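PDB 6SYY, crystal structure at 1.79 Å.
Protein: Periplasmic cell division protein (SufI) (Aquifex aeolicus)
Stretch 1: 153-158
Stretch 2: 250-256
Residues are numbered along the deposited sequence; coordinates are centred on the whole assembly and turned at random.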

# COMPACT_ATOMS: atom_id res chain seq x y z
N SER A 153 6.40 -9.46 9.68
CA SER A 153 6.16 -10.06 8.38
C SER A 153 4.83 -9.58 7.82
O SER A 153 3.87 -9.35 8.56
CB SER A 153 6.15 -11.59 8.49
OG SER A 153 5.07 -12.03 9.30
N GLY A 154 4.78 -9.41 6.51
CA GLY A 154 3.58 -8.93 5.87
C GLY A 154 3.89 -8.38 4.49
O GLY A 154 4.97 -8.60 3.94
N THR A 155 2.91 -7.65 3.95
CA THR A 155 2.97 -7.11 2.60
C THR A 155 3.25 -5.62 2.66
O THR A 155 2.45 -4.85 3.20
CB THR A 155 1.67 -7.38 1.85
OG1 THR A 155 1.42 -8.79 1.82
CG2 THR A 155 1.77 -6.84 0.43
N TYR A 156 4.38 -5.21 2.10
CA TYR A 156 4.78 -3.81 2.08
C TYR A 156 4.87 -3.36 0.62
O TYR A 156 4.51 -4.09 -0.30
CB TYR A 156 6.08 -3.63 2.87
CG TYR A 156 5.90 -3.99 4.34
CD1 TYR A 156 5.65 -3.01 5.29
CD2 TYR A 156 5.94 -5.32 4.76
CE1 TYR A 156 5.47 -3.34 6.63
CE2 TYR A 156 5.76 -5.66 6.09
CZ TYR A 156 5.53 -4.66 7.02
OH TYR A 156 5.35 -4.99 8.35
N PHE A 157 5.36 -2.15 0.41
CA PHE A 157 5.04 -1.38 -0.78
C PHE A 157 6.18 -0.41 -1.04
O PHE A 157 6.53 0.37 -0.15
CB PHE A 157 3.70 -0.65 -0.55
CG PHE A 157 3.14 0.08 -1.75
CD1 PHE A 157 3.58 -0.18 -3.03
CD2 PHE A 157 2.15 1.04 -1.57
CE1 PHE A 157 3.05 0.50 -4.12
CE2 PHE A 157 1.61 1.73 -2.64
CZ PHE A 157 2.06 1.46 -3.92
N TYR A 158 6.79 -0.47 -2.22
CA TYR A 158 7.81 0.52 -2.58
C TYR A 158 7.36 1.27 -3.82
O TYR A 158 6.87 0.67 -4.78
CB TYR A 158 9.19 -0.11 -2.79
CG TYR A 158 9.37 -1.08 -3.94
CD1 TYR A 158 9.91 -0.66 -5.15
CD2 TYR A 158 9.08 -2.43 -3.79
CE1 TYR A 158 10.12 -1.56 -6.19
CE2 TYR A 158 9.29 -3.33 -4.83
CZ TYR A 158 9.81 -2.88 -6.02
OH TYR A 158 10.01 -3.77 -7.06
N PHE A 250 -3.97 -14.35 -0.86
CA PHE A 250 -3.83 -13.23 -1.78
C PHE A 250 -3.41 -11.99 -1.00
O PHE A 250 -4.07 -11.61 -0.03
CB PHE A 250 -5.13 -12.98 -2.55
CG PHE A 250 -5.57 -14.14 -3.38
CD1 PHE A 250 -4.92 -14.44 -4.57
CD2 PHE A 250 -6.62 -14.95 -2.98
CE1 PHE A 250 -5.31 -15.51 -5.34
CE2 PHE A 250 -7.02 -16.02 -3.75
CZ PHE A 250 -6.36 -16.31 -4.93
N ARG A 251 -2.31 -11.39 -1.43
CA ARG A 251 -1.81 -10.14 -0.85
C ARG A 251 -2.32 -9.01 -1.73
O ARG A 251 -1.73 -8.68 -2.76
CB ARG A 251 -0.29 -10.14 -0.78
CG ARG A 251 0.26 -11.23 0.11
CD ARG A 251 1.76 -11.32 -0.02
NE ARG A 251 2.28 -12.47 0.72
CZ ARG A 251 2.83 -12.40 1.92
NH1 ARG A 251 2.95 -11.23 2.54
NH2 ARG A 251 3.28 -13.51 2.50
N ILE A 252 -3.44 -8.41 -1.32
CA ILE A 252 -4.07 -7.37 -2.11
C ILE A 252 -3.40 -6.04 -1.78
O ILE A 252 -3.36 -5.62 -0.62
CB ILE A 252 -5.58 -7.31 -1.86
CG1 ILE A 252 -6.22 -8.66 -2.21
CG2 ILE A 252 -6.20 -6.18 -2.66
CD1 ILE A 252 -7.64 -8.79 -1.75
N LEU A 253 -2.86 -5.39 -2.80
CA LEU A 253 -2.23 -4.08 -2.66
C LEU A 253 -2.94 -3.12 -3.61
O LEU A 253 -2.93 -3.34 -4.83
CB LEU A 253 -0.73 -4.15 -2.96
CG LEU A 253 0.11 -2.90 -2.72
CD1 LEU A 253 1.54 -3.31 -2.42
CD2 LEU A 253 0.08 -1.96 -3.91
N ASN A 254 -3.55 -2.09 -3.06
CA ASN A 254 -4.18 -1.05 -3.87
C ASN A 254 -3.09 -0.10 -4.32
O ASN A 254 -2.63 0.74 -3.54
CB ASN A 254 -5.27 -0.33 -3.10
CG ASN A 254 -6.05 0.64 -3.97
OD1 ASN A 254 -5.58 1.05 -5.04
ND2 ASN A 254 -7.24 1.02 -3.51
N GLY A 255 -2.67 -0.23 -5.57
CA GLY A 255 -1.65 0.63 -6.14
C GLY A 255 -2.25 1.69 -7.04
O GLY A 255 -1.58 2.21 -7.93
N SER A 256 -3.53 1.99 -6.84
CA SER A 256 -4.18 3.04 -7.61
C SER A 256 -3.83 4.41 -7.05
O SER A 256 -3.38 4.54 -5.90
CB SER A 256 -5.69 2.85 -7.62
OG SER A 256 -6.02 1.55 -8.08

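Two strands, 154-158 and 250-254, run in roughly the same direction, 29° apart, with their axes 8.3 Å apart at the closest. No backbone hydrogen bond joins them: at this spacing the contact is made largely by side chains, as between layers rather than between neighbours in a sheet. The register follows the alternation of the strands. Thr155 lies nearest Arg251, with 6.6 Å between their CA atoms, and Phe157 nearest Leu253, with 8.0 Å between theirs; all four point CA-to-CB toward the other strand, while Tyr156, Tyr158, Ile252 and Asn254 point away. Two residues from each side thus carry most of the 301 Å² buried, one pair polar and the other apolar.

The polar pair supplies the one hydrogen bond across the contact. Arg251 NH1 donates to Thr155 OG1 at 3.0 Å, with an angle of 157° at the hydrogen. The arginine reaches it with chi1 at m and chi2 and chi3 both t, an extended chain that ends with the guanidinium beside the start of the other strand. Thr155 OG1 lies at the edge of that group, near its plane, where an N-H can point at an acceptor. Arg251 NE and NH2 are hydrogen-bonded elsewhere in the structure, so the buried guanidinium is held from several directions.

The same arm passes close to the backbone of Gly154, with Arg251 NH1 3.6 Å from Gly154 C. The glycine is not explained by this closeness, since an ideal CB would point away and lie 5.4 Å from Arg251 NH1. Its phi/psi of 161/-166 would jam a CB against the carbonyl O of Ser153, and that by itself calls for glycine.

The apolar pair is a methyl-on-ring contact. Leu253 CD2 sits 3.9 Å from the centroid of the Phe157 ring (CG, CD1, CD2, CE1, CE2 and CZ), only 11° off the ring normal, a CH-pi interaction over the face. The other methyl also packs here: Leu253 CD1 is 3.8 Å from Phe157 CD1 and 3.7 Å from Tyr156 O. One branched side chain therefore covers both the ring and a piece of the strand's backbone.

Past Leu253 the packing is looser. Phe157 CZ comes within 4.4 Å of Gly255 CA, and Phe157 CE2 lies 4.4 Å from Asn254 O. Asn254 turns its side chain to its own chain instead, where Ser256 N donates to Asn254 OD1 at 2.9 Å and ties the strand's end to the following loop.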